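Local coordinates for protein carbonic anhydrase (PDB 4O1K) that catalyses the reversible hydration of carbon dioxide to bicarbonate and a proton, as a zinc-dependent, tetrameric beta-class carbonic anhydrase, at residues Y51-C56 and H192-N197; D73-R78 and I95-K100; N82-T87 and R171-T176; K146-I151 and E155-R160; Q181-N186 and V208-I213. All blocks are in the same frame, centred on the assembly; numbering follows the deposited sequence. Where two conformers were deposited one is given.

Contact 1 of 5, residues Y51-C56 and H192-N197; sequences YLWIGC and HGWVFN. With ZN (zinc ion), chain B.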
# COMPACT_ATOMS: atom_id res chain seq x y z
N TYR A 51 25.29 -4.44 -0.71
CA TYR A 51 24.45 -3.71 0.26
C TYR A 51 23.08 -3.40 -0.29
O TYR A 51 22.97 -3.01 -1.46
CB TYR A 51 25.07 -2.35 0.57
CG TYR A 51 26.30 -2.37 1.45
CD1 TYR A 51 26.20 -2.11 2.81
CD2 TYR A 51 27.56 -2.62 0.92
CE1 TYR A 51 27.32 -2.12 3.62
CE2 TYR A 51 28.68 -2.62 1.72
CZ TYR A 51 28.54 -2.37 3.06
OH TYR A 51 29.66 -2.38 3.86
N LEU A 52 22.07 -3.51 0.58
CA LEU A 52 20.80 -2.81 0.43
C LEU A 52 20.83 -1.61 1.40
O LEU A 52 21.08 -1.77 2.59
CB LEU A 52 19.62 -3.71 0.81
CG LEU A 52 18.27 -3.01 0.97
CD1 LEU A 52 17.83 -2.29 -0.32
CD2 LEU A 52 17.17 -3.97 1.43
N TRP A 53 20.63 -0.41 0.88
CA TRP A 53 20.69 0.80 1.68
C TRP A 53 19.29 1.38 1.71
O TRP A 53 18.73 1.68 0.65
CB TRP A 53 21.62 1.80 1.01
CG TRP A 53 21.82 3.07 1.76
CD1 TRP A 53 21.01 4.17 1.78
CD2 TRP A 53 22.96 3.37 2.57
NE1 TRP A 53 21.59 5.15 2.59
CE2 TRP A 53 22.77 4.67 3.09
CE3 TRP A 53 24.11 2.66 2.92
CZ2 TRP A 53 23.71 5.28 3.94
CZ3 TRP A 53 25.03 3.26 3.76
CH2 TRP A 53 24.83 4.55 4.25
N ILE A 54 18.74 1.56 2.90
CA ILE A 54 17.43 2.20 3.05
C ILE A 54 17.66 3.53 3.73
O ILE A 54 18.02 3.59 4.92
CB ILE A 54 16.48 1.33 3.92
CG1 ILE A 54 16.34 -0.05 3.27
CG2 ILE A 54 15.10 2.01 4.03
CD1 ILE A 54 15.52 -1.06 4.11
N GLY A 55 17.51 4.62 2.98
CA GLY A 55 17.83 5.93 3.52
C GLY A 55 16.69 6.92 3.33
O GLY A 55 15.62 6.56 2.85
N CYS A 56 16.92 8.17 3.71
CA CYS A 56 15.82 9.15 3.65
C CYS A 56 15.86 10.04 2.40
O CYS A 56 16.95 10.43 1.93
CB CYS A 56 15.80 10.00 4.91
SG CYS A 56 14.45 11.23 4.89
N HIS A 192 22.37 -3.23 9.83
CA HIS A 192 23.03 -2.13 10.51
C HIS A 192 22.10 -0.94 10.62
O HIS A 192 21.29 -0.71 9.71
CB HIS A 192 24.25 -1.66 9.73
CG HIS A 192 25.16 -2.76 9.30
ND1 HIS A 192 26.23 -3.18 10.06
CD2 HIS A 192 25.20 -3.49 8.16
CE1 HIS A 192 26.87 -4.14 9.42
NE2 HIS A 192 26.27 -4.34 8.26
N GLY A 193 22.21 -0.21 11.73
CA GLY A 193 21.44 1.01 11.91
C GLY A 193 22.45 2.13 12.08
O GLY A 193 23.18 2.14 13.05
N TRP A 194 22.49 3.06 11.15
CA TRP A 194 23.48 4.14 11.19
C TRP A 194 22.76 5.47 11.12
O TRP A 194 21.56 5.53 10.76
CB TRP A 194 24.44 4.01 10.01
CG TRP A 194 25.29 2.75 9.98
CD1 TRP A 194 25.54 1.88 11.02
CD2 TRP A 194 26.01 2.23 8.84
NE1 TRP A 194 26.39 0.86 10.58
CE2 TRP A 194 26.68 1.05 9.25
CE3 TRP A 194 26.15 2.66 7.51
CZ2 TRP A 194 27.49 0.30 8.38
CZ3 TRP A 194 26.95 1.90 6.64
CH2 TRP A 194 27.60 0.74 7.08
N VAL A 195 23.45 6.55 11.48
CA VAL A 195 22.85 7.87 11.40
C VAL A 195 23.91 8.81 10.88
O VAL A 195 25.03 8.81 11.40
CB VAL A 195 22.35 8.38 12.77
CG1 VAL A 195 21.70 9.75 12.60
CG2 VAL A 195 21.34 7.43 13.36
N PHE A 196 23.57 9.58 9.85
CA PHE A 196 24.47 10.56 9.25
C PHE A 196 24.25 11.92 9.88
O PHE A 196 23.10 12.26 10.24
CB PHE A 196 24.26 10.63 7.73
CG PHE A 196 25.10 11.65 7.04
CD1 PHE A 196 26.47 11.46 6.89
CD2 PHE A 196 24.52 12.81 6.53
CE1 PHE A 196 27.25 12.41 6.24
CE2 PHE A 196 25.30 13.77 5.89
CZ PHE A 196 26.66 13.57 5.75
N ASN A 197 25.33 12.69 10.01
CA ASN A 197 25.29 13.96 10.70
C ASN A 197 25.82 15.00 9.71
O ASN A 197 27.03 15.03 9.41
CB ASN A 197 26.21 13.91 11.93
CG ASN A 197 26.04 15.12 12.85
OD1 ASN A 197 25.39 16.11 12.50
ND2 ASN A 197 26.63 15.04 14.03
ZN ZN B . 15.11 12.79 6.45
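Trp53 and Trp194 meet through the outer carbons of their six-membered rings, CZ3 of Trp53 lying 3.7 Å from CZ3 of Trp194. The planes are inclined by 68°, an oblique pairing of two indoles. Trp53 has CG anti to the backbone N (chi1 -177°), which carries the end of its ring to Trp194, whose CG lies anti to the carbonyl carbon (chi1 -63°). Tyr51 joins at the margin, its CE1 4.5 Å from Trp194 CH2. Strand 106-112 runs between strands 51-56 and 190-197, and large aromatics suit the place because they can span it, resting on Val108 and Cys110. Phe22 of the second subunit meets Trp194 edge-to-face. Replacing Trp53 by alanine would take away the ring carbons that meet Trp194 CZ3 and is likely to leave the Trp194 ring less firmly held. At the end of strand 51-56, Cys56 SG binds zinc at 2.3 Å, with Asp58, His112 and Cys115 completing the site. Only ring carbons meet across the two segments, with no hydrogen bond between them, so dispersion and shape hold the indoles together over strand 106-112.

Contact 2 of 5, residues D73-R78 and I95-K100; sequences DAFVHR and IEYAVK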
# COMPACT_ATOMS: atom_id res chain seq x y z
N ASP A 73 27.63 -1.00 -5.89
CA ASP A 73 27.85 -1.75 -4.66
C ASP A 73 26.64 -1.63 -3.77
O ASP A 73 26.43 -2.48 -2.91
CB ASP A 73 29.05 -1.21 -3.90
CG ASP A 73 29.98 -2.30 -3.46
OD1 ASP A 73 29.49 -3.38 -3.03
OD2 ASP A 73 31.21 -2.07 -3.53
N ALA A 74 25.86 -0.57 -3.98
CA ALA A 74 24.67 -0.34 -3.17
C ALA A 74 23.42 -0.32 -4.02
O ALA A 74 23.33 0.33 -5.08
CB ALA A 74 24.78 0.95 -2.36
N PHE A 75 22.45 -1.07 -3.56
CA PHE A 75 21.12 -1.05 -4.11
C PHE A 75 20.40 -0.12 -3.16
O PHE A 75 20.42 -0.37 -1.97
CB PHE A 75 20.60 -2.44 -3.93
CG PHE A 75 19.38 -2.71 -4.69
CD1 PHE A 75 19.44 -2.84 -6.06
CD2 PHE A 75 18.18 -2.88 -4.04
CE1 PHE A 75 18.29 -3.10 -6.78
CE2 PHE A 75 17.04 -3.15 -4.76
CZ PHE A 75 17.09 -3.25 -6.13
N VAL A 76 19.73 0.94 -3.66
CA VAL A 76 19.29 2.01 -2.77
C VAL A 76 17.76 2.24 -2.81
O VAL A 76 17.17 2.38 -3.89
CB VAL A 76 20.00 3.35 -3.15
CG1 VAL A 76 19.47 4.52 -2.33
CG2 VAL A 76 21.49 3.24 -2.92
N HIS A 77 17.15 2.25 -1.64
CA HIS A 77 15.77 2.71 -1.51
C HIS A 77 15.80 3.97 -0.66
O HIS A 77 16.43 3.99 0.37
CB HIS A 77 14.89 1.63 -0.85
CG HIS A 77 13.50 2.11 -0.54
ND1 HIS A 77 12.54 2.25 -1.51
CD2 HIS A 77 12.92 2.50 0.62
CE1 HIS A 77 11.42 2.71 -0.97
NE2 HIS A 77 11.63 2.87 0.32
N ARG A 78 15.11 5.02 -1.08
CA ARG A 78 15.04 6.22 -0.24
C ARG A 78 13.60 6.65 -0.15
O ARG A 78 12.91 6.75 -1.19
CB ARG A 78 15.88 7.36 -0.84
CG ARG A 78 17.34 7.28 -0.43
CD ARG A 78 18.25 8.23 -1.23
NE ARG A 78 18.15 9.61 -0.75
CZ ARG A 78 18.87 10.62 -1.26
NH1 ARG A 78 19.73 10.38 -2.25
NH2 ARG A 78 18.74 11.86 -0.79
N ILE A 95 13.22 -5.27 -0.17
CA ILE A 95 13.94 -6.11 0.79
C ILE A 95 13.94 -7.55 0.29
O ILE A 95 14.99 -8.25 0.25
CB ILE A 95 13.27 -6.03 2.18
CG1 ILE A 95 13.43 -4.61 2.72
CG2 ILE A 95 13.88 -7.06 3.16
CD1 ILE A 95 12.73 -4.35 4.06
N GLU A 96 12.76 -8.01 -0.10
CA GLU A 96 12.64 -9.37 -0.63
C GLU A 96 13.60 -9.60 -1.80
O GLU A 96 14.32 -10.61 -1.85
CB GLU A 96 11.20 -9.59 -1.10
CG GLU A 96 10.99 -10.83 -1.95
CD GLU A 96 10.55 -12.00 -1.12
OE1 GLU A 96 11.10 -12.15 -0.01
OE2 GLU A 96 9.66 -12.76 -1.57
N TYR A 97 13.62 -8.65 -2.73
CA TYR A 97 14.43 -8.75 -3.95
C TYR A 97 15.92 -8.68 -3.68
O TYR A 97 16.72 -9.40 -4.30
CB TYR A 97 14.03 -7.63 -4.91
CG TYR A 97 14.73 -7.64 -6.26
CD1 TYR A 97 14.51 -8.66 -7.19
CD2 TYR A 97 15.58 -6.61 -6.62
CE1 TYR A 97 15.15 -8.64 -8.43
CE2 TYR A 97 16.21 -6.59 -7.84
CZ TYR A 97 15.99 -7.59 -8.74
OH TYR A 97 16.66 -7.51 -9.95
N ALA A 98 16.31 -7.81 -2.75
CA ALA A 98 17.71 -7.64 -2.39
C ALA A 98 18.24 -8.87 -1.66
O ALA A 98 19.38 -9.30 -1.90
CB ALA A 98 17.90 -6.39 -1.52
N VAL A 99 17.44 -9.43 -0.77
CA VAL A 99 17.91 -10.56 0.03
C VAL A 99 17.89 -11.84 -0.79
O VAL A 99 18.87 -12.60 -0.81
CB VAL A 99 17.02 -10.77 1.23
CG1 VAL A 99 17.35 -12.08 1.89
CG2 VAL A 99 17.19 -9.60 2.21
N LYS A 100 16.78 -12.09 -1.45
CA LYS A 100 16.59 -13.39 -2.10
C LYS A 100 17.22 -13.50 -3.48
O LYS A 100 17.76 -14.55 -3.83
CB LYS A 100 15.10 -13.74 -2.14
CG LYS A 100 14.70 -14.66 -0.98
CD LYS A 100 13.20 -14.66 -0.72
CE LYS A 100 12.81 -15.86 0.14
NZ LYS A 100 11.47 -16.40 -0.25
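Phe75 reaches from strand 74-79 to helix 89-100 and brings its far ring atom, CZ, to within 3.7 Å of Tyr97 CD2. The approach is to the edge of the Tyr97 ring, near its plane, while the two planes are inclined by 48°, so the pair is oblique. With CG anti to the backbone N (chi1 -167°), Phe75 extends from the strand toward the helix, and Tyr97 has the same choice of rotamer (chi1 -177°). This meeting of rings is the tight part, yet it is also the side nearer solvent: Tyr97 is partly exposed, and a tyrosine fits such a margin because its ring can pack while its hydroxyl tolerates water. Ala98 is the looser but buried neighbour, its CB 4.3 Å from Phe75 CD2; its small methyl lets the helix backbone come near the sheet, and the CA atoms of Phe75 and Ala98 are 7.6 Å apart. Leu52 of the neighbouring parallel strand 51-56, Val94 of the helix and Asp58 of the second subunit also cover Phe75, and a flat, wholly apolar ring suits a place between sheet and helix. No hydrogen bond crosses between 73-78 and 95-100, so here strand and helix meet by apolar packing.

Contact 3 of 5, residues N82-T87 and R171-T176; sequences NLVCNT and RNVVKT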
# COMPACT_ATOMS: atom_id res chain seq x y z
N ASN A 82 13.10 7.24 5.99
CA ASN A 82 13.74 5.93 5.95
C ASN A 82 12.93 4.86 6.68
O ASN A 82 13.48 4.13 7.54
CB ASN A 82 15.22 5.97 6.43
CG ASN A 82 15.42 6.74 7.75
OD1 ASN A 82 15.70 7.94 7.76
ND2 ASN A 82 15.31 6.02 8.88
N LEU A 83 11.64 4.79 6.36
CA LEU A 83 10.72 3.86 7.01
C LEU A 83 10.66 2.48 6.35
O LEU A 83 10.74 2.35 5.11
CB LEU A 83 9.29 4.44 7.03
CG LEU A 83 9.12 5.76 7.75
CD1 LEU A 83 7.65 6.23 7.68
CD2 LEU A 83 9.49 5.58 9.20
N VAL A 84 10.47 1.45 7.18
CA VAL A 84 10.23 0.10 6.67
C VAL A 84 8.85 -0.31 7.22
O VAL A 84 8.75 -0.77 8.37
CB VAL A 84 11.33 -0.87 7.15
CG1 VAL A 84 11.05 -2.26 6.69
CG2 VAL A 84 12.70 -0.44 6.56
N CYS A 85 7.81 -0.09 6.41
CA CYS A 85 6.41 -0.29 6.86
C CYS A 85 5.91 -1.64 6.36
O CYS A 85 6.08 -1.97 5.18
CB CYS A 85 5.51 0.78 6.27
SG CYS A 85 5.95 2.50 6.74
N ASN A 86 5.26 -2.43 7.21
CA ASN A 86 4.91 -3.76 6.75
C ASN A 86 3.84 -3.83 5.66
O ASN A 86 3.76 -4.82 4.94
CB ASN A 86 4.64 -4.71 7.92
CG ASN A 86 3.83 -4.08 9.01
OD1 ASN A 86 4.34 -3.32 9.82
ND2 ASN A 86 2.56 -4.41 9.04
N THR A 87 3.03 -2.81 5.47
CA THR A 87 2.10 -2.89 4.36
C THR A 87 2.50 -2.03 3.16
O THR A 87 1.70 -1.77 2.24
CB THR A 87 0.63 -2.65 4.80
OG1 THR A 87 0.42 -1.27 5.11
CG2 THR A 87 0.30 -3.51 6.03
N ARG A 171 14.41 -3.23 13.35
CA ARG A 171 13.55 -4.30 13.86
C ARG A 171 12.56 -4.74 12.77
O ARG A 171 12.37 -5.94 12.57
CB ARG A 171 12.79 -3.86 15.12
CG ARG A 171 13.67 -3.68 16.37
CD ARG A 171 12.79 -3.50 17.62
NE ARG A 171 11.94 -4.66 17.87
CZ ARG A 171 10.62 -4.69 17.69
NH1 ARG A 171 9.98 -3.61 17.27
NH2 ARG A 171 9.93 -5.80 17.94
N ASN A 172 11.92 -3.79 12.08
CA ASN A 172 10.98 -4.16 11.00
C ASN A 172 11.62 -4.91 9.85
O ASN A 172 10.96 -5.74 9.21
CB ASN A 172 10.24 -2.94 10.46
CG ASN A 172 9.40 -2.25 11.52
OD1 ASN A 172 9.12 -2.82 12.57
ND2 ASN A 172 9.02 -1.01 11.26
N VAL A 173 12.90 -4.62 9.55
CA VAL A 173 13.59 -5.42 8.52
C VAL A 173 13.77 -6.85 9.04
O VAL A 173 13.54 -7.83 8.29
CB VAL A 173 14.99 -4.86 8.17
CG1 VAL A 173 15.72 -5.83 7.23
CG2 VAL A 173 14.85 -3.53 7.48
N VAL A 174 14.10 -6.99 10.32
CA VAL A 174 14.31 -8.35 10.88
C VAL A 174 13.08 -9.25 10.88
O VAL A 174 13.18 -10.51 10.84
CB VAL A 174 14.95 -8.27 12.26
CG1 VAL A 174 15.15 -9.65 12.90
CG2 VAL A 174 16.29 -7.62 12.15
N LYS A 175 11.91 -8.64 10.94
CA LYS A 175 10.65 -9.40 10.93
C LYS A 175 10.40 -10.09 9.61
O LYS A 175 9.62 -11.06 9.55
CB LYS A 175 9.47 -8.47 11.21
CG LYS A 175 9.51 -7.77 12.58
CD LYS A 175 8.34 -6.74 12.68
CE LYS A 175 8.48 -5.91 13.96
NZ LYS A 175 7.40 -4.86 13.99
N THR A 176 11.03 -9.60 8.54
CA THR A 176 10.76 -10.18 7.22
C THR A 176 11.19 -11.62 7.11
O THR A 176 12.22 -12.00 7.64
CB THR A 176 11.33 -9.35 6.05
OG1 THR A 176 12.77 -9.39 6.05
CG2 THR A 176 10.85 -7.92 6.16
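Val84 has CG1 anti to its own nitrogen (chi1 177°), and Asn172 has CG anti to the carbonyl carbon (chi1 -62°); these settings lay the valine methyl against Asn172 CB, 3.9 Å from CG1, and carry the amide to the valine carbonyl. Asn172 ND2 donates to Val84 O at 2.9 Å, nearly in line with the C=O bond on the acceptor side. The bond is bent at the hydrogen (137°), and the acceptor is tilted from the amide plane. Beside it Val84 CG2 touches Val173 CG2 at 3.9 Å, so the same loop residue gives a polar grip through its backbone and an apolar one through its side chain. This joins the irregular loop between strand 74-79 and helix 89-100 to the C-terminal part of helix 154-174, and Ile95 of helix 89-100 packs against both valines. Asparagine suits the helix surface because its two ends do different work: OD1 accepts from Lys175 NZ at 3.0 Å, which would help keep the amide from flipping. Lys175 NZ also forms a salt bridge with Asp139 of the third subunit. Farther along, Thr176 is the N-cap of helix 177-186, its OG1 meeting Leu179 N in a weak bond, while the same hydroxyl donates back to Val173 O at 2.8 Å.

Contact 4 of 5, residues K146-I151 and E155-R160; sequences KELDAI and EARYER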
# COMPACT_ATOMS: atom_id res chain seq x y z
N LYS A 146 8.12 7.15 27.32
CA LYS A 146 8.70 7.42 28.63
C LYS A 146 10.10 7.99 28.50
O LYS A 146 10.43 8.98 29.15
CB LYS A 146 8.77 6.13 29.44
CG LYS A 146 7.52 5.79 30.22
CD LYS A 146 7.84 4.55 31.05
CE LYS A 146 6.88 4.38 32.21
NZ LYS A 146 7.50 3.48 33.25
N GLU A 147 10.93 7.34 27.68
CA GLU A 147 12.32 7.77 27.51
C GLU A 147 12.36 9.13 26.83
O GLU A 147 13.12 10.02 27.24
CB GLU A 147 13.12 6.75 26.68
CG GLU A 147 14.47 7.28 26.21
CD GLU A 147 15.24 6.28 25.34
OE1 GLU A 147 14.72 5.18 25.07
OE2 GLU A 147 16.36 6.62 24.91
N LEU A 148 11.54 9.30 25.79
CA LEU A 148 11.57 10.53 25.00
C LEU A 148 11.07 11.74 25.79
O LEU A 148 11.72 12.79 25.78
CB LEU A 148 10.82 10.35 23.69
CG LEU A 148 11.57 9.51 22.64
CD1 LEU A 148 10.70 9.11 21.43
CD2 LEU A 148 12.83 10.26 22.18
N ASP A 149 9.93 11.59 26.46
CA ASP A 149 9.35 12.66 27.25
C ASP A 149 10.29 13.11 28.36
O ASP A 149 10.24 14.26 28.77
CB ASP A 149 8.03 12.22 27.87
CG ASP A 149 6.87 12.27 26.89
OD1 ASP A 149 6.99 12.94 25.84
OD2 ASP A 149 5.82 11.64 27.19
N ALA A 150 11.12 12.21 28.85
CA ALA A 150 12.06 12.54 29.93
C ALA A 150 13.14 13.54 29.49
O ALA A 150 13.66 14.30 30.30
CB ALA A 150 12.71 11.26 30.47
N ILE A 151 13.50 13.49 28.21
CA ILE A 151 14.48 14.40 27.63
C ILE A 151 13.93 15.82 27.54
O ILE A 151 13.04 16.11 26.73
CB ILE A 151 14.92 13.92 26.23
CG1 ILE A 151 15.45 12.48 26.30
CG2 ILE A 151 16.00 14.85 25.64
CD1 ILE A 151 15.59 11.78 24.94
N GLU A 155 15.57 19.63 20.87
CA GLU A 155 16.43 19.15 19.79
C GLU A 155 17.05 17.81 20.17
O GLU A 155 17.08 16.89 19.35
CB GLU A 155 17.50 20.18 19.43
CG GLU A 155 18.07 19.97 18.01
CD GLU A 155 19.41 20.66 17.82
OE1 GLU A 155 19.81 21.45 18.70
OE2 GLU A 155 20.08 20.40 16.79
N ALA A 156 17.53 17.70 21.41
CA ALA A 156 18.04 16.43 21.93
C ALA A 156 16.99 15.31 21.81
O ALA A 156 17.30 14.17 21.40
CB ALA A 156 18.48 16.59 23.37
N ARG A 157 15.75 15.63 22.17
CA ARG A 157 14.63 14.70 21.99
C ARG A 157 14.45 14.28 20.53
O ARG A 157 14.22 13.10 20.25
CB ARG A 157 13.33 15.30 22.54
CG ARG A 157 12.27 14.26 22.85
CD ARG A 157 10.99 14.90 23.31
NE ARG A 157 11.26 15.88 24.36
CZ ARG A 157 10.84 17.15 24.31
NH1 ARG A 157 10.13 17.58 23.27
NH2 ARG A 157 11.15 17.99 25.29
N TYR A 158 14.58 15.24 19.64
CA TYR A 158 14.39 15.04 18.22
C TYR A 158 15.48 14.12 17.65
O TYR A 158 15.20 13.20 16.87
CB TYR A 158 14.40 16.44 17.60
CG TYR A 158 14.48 16.52 16.10
CD1 TYR A 158 13.89 15.57 15.29
CD2 TYR A 158 15.14 17.58 15.50
CE1 TYR A 158 13.98 15.66 13.92
CE2 TYR A 158 15.22 17.68 14.14
CZ TYR A 158 14.64 16.72 13.35
OH TYR A 158 14.71 16.82 11.99
N GLU A 159 16.71 14.33 18.09
CA GLU A 159 17.85 13.51 17.66
C GLU A 159 17.68 12.08 18.19
O GLU A 159 17.96 11.09 17.48
CB GLU A 159 19.18 14.14 18.10
CG GLU A 159 19.39 15.53 17.50
CD GLU A 159 20.76 16.12 17.78
OE1 GLU A 159 21.44 15.66 18.73
OE2 GLU A 159 21.15 17.05 17.03
N ARG A 160 17.19 11.99 19.42
CA ARG A 160 16.97 10.68 20.01
C ARG A 160 15.89 9.96 19.21
O ARG A 160 16.02 8.78 18.96
CB ARG A 160 16.58 10.77 21.49
CG ARG A 160 16.58 9.43 22.23
CD ARG A 160 17.92 8.67 22.09
NE ARG A 160 17.83 7.33 22.66
CZ ARG A 160 18.46 6.26 22.18
NH1 ARG A 160 19.24 6.38 21.12
NH2 ARG A 160 18.31 5.08 22.75
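A helical hairpin at the surface joins the short helix 145-150 to the start of helix 154-174 through a tight turn. The segment axes run nearly antiparallel, at 153°, and approach to 9.5 Å. Ile151, where the chain leaves the first helix, is held through both backbone and side chain. Its O accepts from Arg157 NE and from Arg157 NH2, each at 3.0 Å, and the oxygen lies close to the guanidinium plane: a side-on grip by two nitrogens on one atom. A bend at chi3 (-49°) turns the arginine head to this carbonyl, and long, many-donor arginine is well suited to gripping a carbonyl at a helix end. The side chain of Ile151 puts CG2 3.8 Å from Ala156 CB, whose small size admits the branched chain, while Ile151 CD1 lies 3.7 Å from Arg160 CG. Leu148, the buried member, puts CD2 3.8 Å from that same Arg160 CG and also packs on Leu161 and Leu164. At the outer edge Arg160 NE donates to Glu147 OE2 at 2.8 Å, nearly straight (168°), on the syn side of the carboxylate but tilted out of its plane, while the oxygen lies in the guanidinium plane. A weak bond from Arg160 NH2 reaches the same oxygen, and Arg160 NH1 pairs with Glu163. An aliphatic centre flanked by guanidinium heads bound to a carbonyl and a carboxylate fits an antiparallel helical hairpin packed at the protein surface.

Contact 5 of 5, residues Q181-N186 and V208-I213; sequences QSYAEN and VDFETI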
# COMPACT_ATOMS: atom_id res chain seq x y z
N GLN A 181 15.01 -16.30 6.94
CA GLN A 181 15.39 -17.50 6.20
C GLN A 181 16.84 -17.44 5.75
O GLN A 181 17.63 -18.35 6.03
CB GLN A 181 14.46 -17.71 5.01
CG GLN A 181 13.03 -18.14 5.39
CD GLN A 181 12.02 -17.88 4.29
OE1 GLN A 181 12.23 -17.01 3.43
NE2 GLN A 181 10.92 -18.62 4.31
N SER A 182 17.20 -16.35 5.07
CA SER A 182 18.58 -16.18 4.60
C SER A 182 19.57 -16.24 5.76
O SER A 182 20.61 -16.90 5.67
CB SER A 182 18.75 -14.88 3.81
OG SER A 182 20.01 -14.86 3.15
N TYR A 183 19.25 -15.56 6.86
CA TYR A 183 20.17 -15.53 7.99
C TYR A 183 20.37 -16.91 8.61
O TYR A 183 21.50 -17.31 8.93
CB TYR A 183 19.75 -14.52 9.05
CG TYR A 183 20.84 -14.33 10.08
CD1 TYR A 183 20.75 -14.91 11.34
CD2 TYR A 183 22.00 -13.63 9.76
CE1 TYR A 183 21.76 -14.75 12.27
CE2 TYR A 183 23.01 -13.47 10.68
CZ TYR A 183 22.89 -14.03 11.93
OH TYR A 183 23.92 -13.86 12.84
N ALA A 184 19.27 -17.64 8.78
CA ALA A 184 19.32 -19.01 9.27
C ALA A 184 20.25 -19.87 8.40
O ALA A 184 21.15 -20.54 8.91
CB ALA A 184 17.92 -19.61 9.30
N GLU A 185 20.02 -19.81 7.10
CA GLU A 185 20.70 -20.66 6.12
C GLU A 185 22.15 -20.26 5.86
O GLU A 185 23.03 -21.12 5.67
CB GLU A 185 19.94 -20.58 4.79
CG GLU A 185 20.14 -21.74 3.83
CD GLU A 185 19.05 -21.80 2.77
OE1 GLU A 185 19.03 -22.76 1.98
OE2 GLU A 185 18.20 -20.88 2.75
N ASN A 186 22.40 -18.95 5.85
CA ASN A 186 23.62 -18.40 5.29
C ASN A 186 24.44 -17.56 6.26
O ASN A 186 25.64 -17.38 6.07
CB ASN A 186 23.30 -17.58 4.03
CG ASN A 186 22.45 -18.34 3.02
OD1 ASN A 186 21.35 -17.92 2.65
ND2 ASN A 186 22.97 -19.48 2.56
N VAL A 208 23.27 -1.47 16.51
CA VAL A 208 22.02 -2.21 16.63
C VAL A 208 22.32 -3.68 16.96
O VAL A 208 23.03 -4.35 16.21
CB VAL A 208 21.24 -2.13 15.31
CG1 VAL A 208 20.08 -3.09 15.32
CG2 VAL A 208 20.74 -0.70 15.08
N ASP A 209 21.81 -4.16 18.09
CA ASP A 209 22.12 -5.52 18.52
C ASP A 209 21.28 -6.51 17.72
O ASP A 209 20.19 -6.89 18.13
CB ASP A 209 21.87 -5.67 20.02
CG ASP A 209 22.41 -6.98 20.58
OD1 ASP A 209 22.63 -7.05 21.81
OD2 ASP A 209 22.61 -7.93 19.79
N PHE A 210 21.82 -6.91 16.57
CA PHE A 210 21.05 -7.63 15.55
C PHE A 210 20.55 -9.00 16.02
O PHE A 210 19.39 -9.35 15.82
CB PHE A 210 21.89 -7.73 14.27
CG PHE A 210 21.39 -8.73 13.28
CD1 PHE A 210 20.12 -8.62 12.73
CD2 PHE A 210 22.22 -9.76 12.86
CE1 PHE A 210 19.67 -9.55 11.80
CE2 PHE A 210 21.79 -10.68 11.93
CZ PHE A 210 20.51 -10.58 11.40
N GLU A 211 21.43 -9.75 16.68
CA GLU A 211 21.09 -11.09 17.15
C GLU A 211 19.95 -11.10 18.18
O GLU A 211 19.05 -11.95 18.10
CB GLU A 211 22.34 -11.75 17.73
CG GLU A 211 23.52 -11.80 16.76
CD GLU A 211 23.51 -13.05 15.89
OE1 GLU A 211 22.61 -13.89 16.06
OE2 GLU A 211 24.42 -13.19 15.04
N THR A 212 19.97 -10.16 19.12
CA THR A 212 18.93 -10.11 20.16
C THR A 212 17.57 -9.65 19.62
O THR A 212 16.52 -10.09 20.09
CB THR A 212 19.36 -9.22 21.36
OG1 THR A 212 19.42 -7.85 20.97
CG2 THR A 212 20.72 -9.64 21.86
N ILE A 213 17.59 -8.75 18.64
CA ILE A 213 16.34 -8.33 18.02
C ILE A 213 15.67 -9.54 17.41
O ILE A 213 14.47 -9.78 17.60
CB ILE A 213 16.56 -7.28 16.92
CG1 ILE A 213 16.92 -5.93 17.54
CG2 ILE A 213 15.33 -7.13 16.08
CD1 ILE A 213 17.30 -4.89 16.50
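Phe210 sets the edge of its ring over one face of Tyr183, its CE2 3.3 Å from Tyr183 CE2. The planes stand at 85° and the centroids are 4.8 Å apart, a close T-shaped pair in which the phenylalanine supplies the edge. The tyrosine hydroxyl extends past this pair to Glu211, donating to OE2; at 2.4 Å from OH to OE2 the bond is very short, so its exact length deserves caution. A bend at chi2 (-89°) folds the glutamate back to meet the hydroxyl. Phe210 is buried against Val174 and Val190, where a purely apolar ring fits, whereas Tyr183 is partly exposed and Glu211 lies at the surface. A serine in place of Phe210 would probably leave the face of Tyr183 without its edge partner, and the ring less closely held. Helix 177-186 and the start of helix 210-218 thus meet through an aromatic interior with a polar rim, where the tyrosine can pack by its ring and, if the very short contact is taken at face value, bond by its hydroxyl.

Contacts 1, 2 and 3 are buried, contact 5 is partly so, and contact 4 lies at the surface, about 21 Å from contact 1 between centres. Contacts 1 and 2 share the sheet through adjacent strands 51-56 and 74-79, where Trp53 pairs with Phe75 and His77 along the backbone; both depend on aromatic packing and touch the second subunit. Contact 3 adds a side-chain to backbone bond and meets contact 2 at Ile95. Contacts 3 and 4 use opposite ends of helix 154-174, the outer one with a salt bridge and arginine bonds. Contact 5 mixes both chemistries and adjoins contact 3 through Val174 and Phe210.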